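Local coordinates for glutathione S-transferase (Bombyx mori, PDB 5ZFG) that metabolises the insecticide diazinon as a glutathione S-transferase, an enzyme that conjugates glutathione to electrophilic compounds, at the interface of chains A and B. Sequence-based numbering; all coordinates share one arbitrary frame. Chains: chain A/B, Glutathione S-transferase.

The interface of chains A and B. Residues chain A 97, 101, 104-105, 138, 142; chain B 51, 53, 66.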
ATOM      1  N   HIS A  97      -7.375  -4.244  -1.277  1.00  5.91           N
ATOM      2  CA  HIS A  97      -7.859  -3.132  -0.473  1.00  5.84           C
ATOM      3  C   HIS A  97      -7.455  -3.294   0.987  1.00  6.42           C
ATOM      4  O   HIS A  97      -6.940  -2.359   1.620  1.00  4.14           O
ATOM      5  CB  HIS A  97      -9.379  -3.007  -0.551  1.00  6.46           C
ATOM      6  CG  HIS A  97      -9.886  -2.012   0.437  1.00  7.95           C
ATOM      7  ND1 HIS A  97     -10.190  -2.354   1.737  1.00  9.56           N
ATOM      8  CD2 HIS A  97      -9.969  -0.662   0.371  1.00  9.89           C
ATOM      9  CE1 HIS A  97     -10.503  -1.262   2.413  1.00 12.30           C
ATOM     10  NE2 HIS A  97     -10.376  -0.222   1.608  1.00 10.99           N
ATOM     11  N   PHE A 101      -5.398  -0.786   3.245  1.00  5.70           N
ATOM     12  CA  PHE A 101      -6.031  -0.238   4.447  1.00  5.27           C
ATOM     13  C   PHE A 101      -5.160  -0.466   5.679  1.00  7.65           C
ATOM     14  O   PHE A 101      -5.020   0.424   6.526  1.00  8.03           O
ATOM     15  CB  PHE A 101      -7.419  -0.876   4.625  1.00  7.26           C
ATOM     16  CG  PHE A 101      -8.051  -0.644   5.992  1.00  8.28           C
ATOM     17  CD1 PHE A 101      -8.354   0.636   6.428  1.00  9.72           C
ATOM     18  CD2 PHE A 101      -8.359  -1.722   6.820  1.00  8.44           C
ATOM     19  CE1 PHE A 101      -8.941   0.850   7.669  1.00 10.27           C
ATOM     20  CE2 PHE A 101      -8.942  -1.518   8.076  1.00  9.34           C
ATOM     21  CZ  PHE A 101      -9.238  -0.230   8.492  1.00 10.34           C
ATOM     22  N   SER A 104      -2.079   2.039   5.136  1.00  7.84           N
ATOM     23  CA  SER A 104      -2.382   3.468   5.128  1.00  9.22           C
ATOM     24  C   SER A 104      -3.012   3.961   6.425  1.00 11.31           C
ATOM     25  O   SER A 104      -2.886   5.152   6.749  1.00 11.33           O
ATOM     26  CB  SER A 104      -3.346   3.795   3.986  1.00  7.23           C
ATOM     27  OG  SER A 104      -4.659   3.333   4.278  1.00  8.16           O
ATOM     28  N   SER A 105      -3.689   3.080   7.169  1.00  6.38           N
ATOM     29  CA  SER A 105      -4.640   3.520   8.184  0.63  9.37           C
ATOM     30  C   SER A 105      -4.626   2.668   9.451  1.00 11.16           C
ATOM     31  O   SER A 105      -4.356   3.179  10.545  1.00  9.85           O
ATOM     32  CB  SER A 105      -6.057   3.530   7.591  0.63 12.32           C
ATOM     33  OG  SER A 105      -6.117   4.332   6.421  0.63 14.08           O
ATOM     34  N   VAL A 138     -13.811   1.127  11.597  1.00 15.87           N
ATOM     35  CA  VAL A 138     -13.806   0.920  10.152  1.00 12.02           C
ATOM     36  C   VAL A 138     -13.660  -0.565   9.822  1.00  9.27           C
ATOM     37  O   VAL A 138     -14.423  -1.112   9.014  1.00 13.33           O
ATOM     38  CB  VAL A 138     -12.712   1.778   9.483  1.00 11.69           C
ATOM     39  CG1 VAL A 138     -12.481   1.346   8.030  1.00 11.53           C
ATOM     40  CG2 VAL A 138     -13.079   3.253   9.534  1.00 15.55           C
ATOM     41  N   TYR A 142     -16.240  -2.970   7.846  1.00 13.61           N
ATOM     42  CA  TYR A 142     -15.959  -3.810   6.687  1.00 15.62           C
ATOM     43  C   TYR A 142     -16.403  -5.249   6.935  1.00 13.27           C
ATOM     44  O   TYR A 142     -17.038  -5.866   6.073  1.00 16.14           O
ATOM     45  CB  TYR A 142     -14.468  -3.742   6.333  1.00 14.72           C
ATOM     46  CG  TYR A 142     -14.073  -2.539   5.481  1.00 14.31           C
ATOM     47  CD1 TYR A 142     -14.731  -2.254   4.280  1.00 15.43           C
ATOM     48  CD2 TYR A 142     -13.047  -1.683   5.885  1.00  9.34           C
ATOM     49  CE1 TYR A 142     -14.360  -1.146   3.499  1.00 13.72           C
ATOM     50  CE2 TYR A 142     -12.683  -0.573   5.124  1.00 10.60           C
ATOM     51  CZ  TYR A 142     -13.337  -0.319   3.922  1.00 14.91           C
ATOM     52  OH  TYR A 142     -12.979   0.778   3.152  1.00 13.19           O
TER
ATOM     53  N   GLN B  51     -13.776   4.749   5.196  1.00 14.38           N
ATOM     54  CA  GLN B  51     -12.580   5.501   5.557  1.00  9.26           C
ATOM     55  C   GLN B  51     -12.715   7.004   5.307  1.00 11.13           C
ATOM     56  O   GLN B  51     -11.854   7.762   5.766  1.00 10.55           O
ATOM     57  CB  GLN B  51     -11.365   4.942   4.792  1.00 11.27           C
ATOM     58  CG  GLN B  51     -11.050   3.476   5.091  1.00 11.50           C
ATOM     59  CD  GLN B  51     -10.118   2.841   4.044  1.00 10.35           C
ATOM     60  OE1 GLN B  51     -10.519   1.927   3.327  1.00 14.05           O
ATOM     61  NE2 GLN B  51      -8.884   3.349   3.943  1.00  9.54           N
ATOM     62  N   GLU B  53     -12.298   8.869   2.671  1.00  9.85           N
ATOM     63  CA  GLU B  53     -11.225   9.449   1.891  1.00 10.23           C
ATOM     64  C   GLU B  53     -11.596   9.376   0.418  1.00  8.16           C
ATOM     65  O   GLU B  53     -12.488   8.629   0.018  1.00  9.03           O
ATOM     66  CB  GLU B  53      -9.890   8.740   2.154  1.00 16.32           C
ATOM     67  CG  GLU B  53      -9.444   8.850   3.618  1.00 16.85           C
ATOM     68  CD  GLU B  53      -8.363   7.841   3.990  1.00 27.38           C
ATOM     69  OE1 GLU B  53      -8.163   6.850   3.245  1.00 32.25           O
ATOM     70  OE2 GLU B  53      -7.716   8.038   5.043  1.00 30.79           O
ATOM     71  N   GLU B  66      -9.112   3.022  -1.664  1.00  6.92           N
ATOM     72  CA  GLU B  66      -7.657   2.894  -1.781  1.00  6.36           C
ATOM     73  C   GLU B  66      -7.207   2.935  -3.242  1.00  6.63           C
ATOM     74  O   GLU B  66      -7.367   1.952  -3.979  1.00  5.64           O
ATOM     75  CB  GLU B  66      -7.149   1.616  -1.090  1.00  5.60           C
ATOM     76  CG  GLU B  66      -7.342   1.656   0.423  1.00  7.37           C
ATOM     77  CD  GLU B  66      -6.309   2.502   1.150  1.00  8.41           C
ATOM     78  OE1 GLU B  66      -5.340   2.981   0.524  1.00 11.52           O
ATOM     79  OE2 GLU B  66      -6.455   2.689   2.384  1.00 12.76           O
TER
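B:Gln51 pushes its side chain between helices 89-114 and 126-146 of the other subunit, where A:His97 and A:Tyr142 both give a hydrogen bond to its amide oxygen. A:His97 comes tip to tip, its NE2 2.8 Å from OE1 of B:Gln51; the oxygen sits at the imidazole edge near the ring plane, as suits an N-H donor, though the bond bends to 142° at the hydrogen. A:Tyr142 crosses the glutamine with ring and amide planes 75° apart and sets its phenol OH 2.7 Å from the same OE1, on a lone pair in the carbonyl plane. Two donors thus grip one oxygen and fix the amide's rotation, while NE2 of B:Gln51 donates to the carboxylate OE2 of B:Glu66 at 3.0 Å. A glutamine suits the place because a single flat group accepts at one end and donates at the other.

In B:Glu66, CG stands anti to the carbonyl carbon, 3.5 Å from CD2 of A:His97, and the bend at chi2 (-78°) turns the carboxylate toward A:Ser104. There OG of A:Ser104 donates to OE2 of B:Glu66 on the syn side at 2.7 Å, and this small hydroxyl also shares a hydrogen bond with OG of A:Ser105. OE2 therefore serves two donors, the glutamine amide meeting it on the anti side, well out of the carboxylate plane. The nearby carboxylate might favour a protonated A:His97, though no charge is seen. The flat ring of A:Phe101 packs obliquely on the amide, CD1 3.7 Å from CD of B:Gln51, while branched A:Val138 brings CG1 to 3.9 Å from the methylene CG of B:Gln51, matching apolar to apolar. An alanine in place of B:Gln51 would probably leave A:His97 and A:Tyr142 without their shared acceptor and open a gap beside A:Phe101.

Repeated by the two-fold axis, this polar lock joins the N-terminal domain of one subunit to the helical domain of the other, consistent with the dimer typical of cytosolic glutathione transferases.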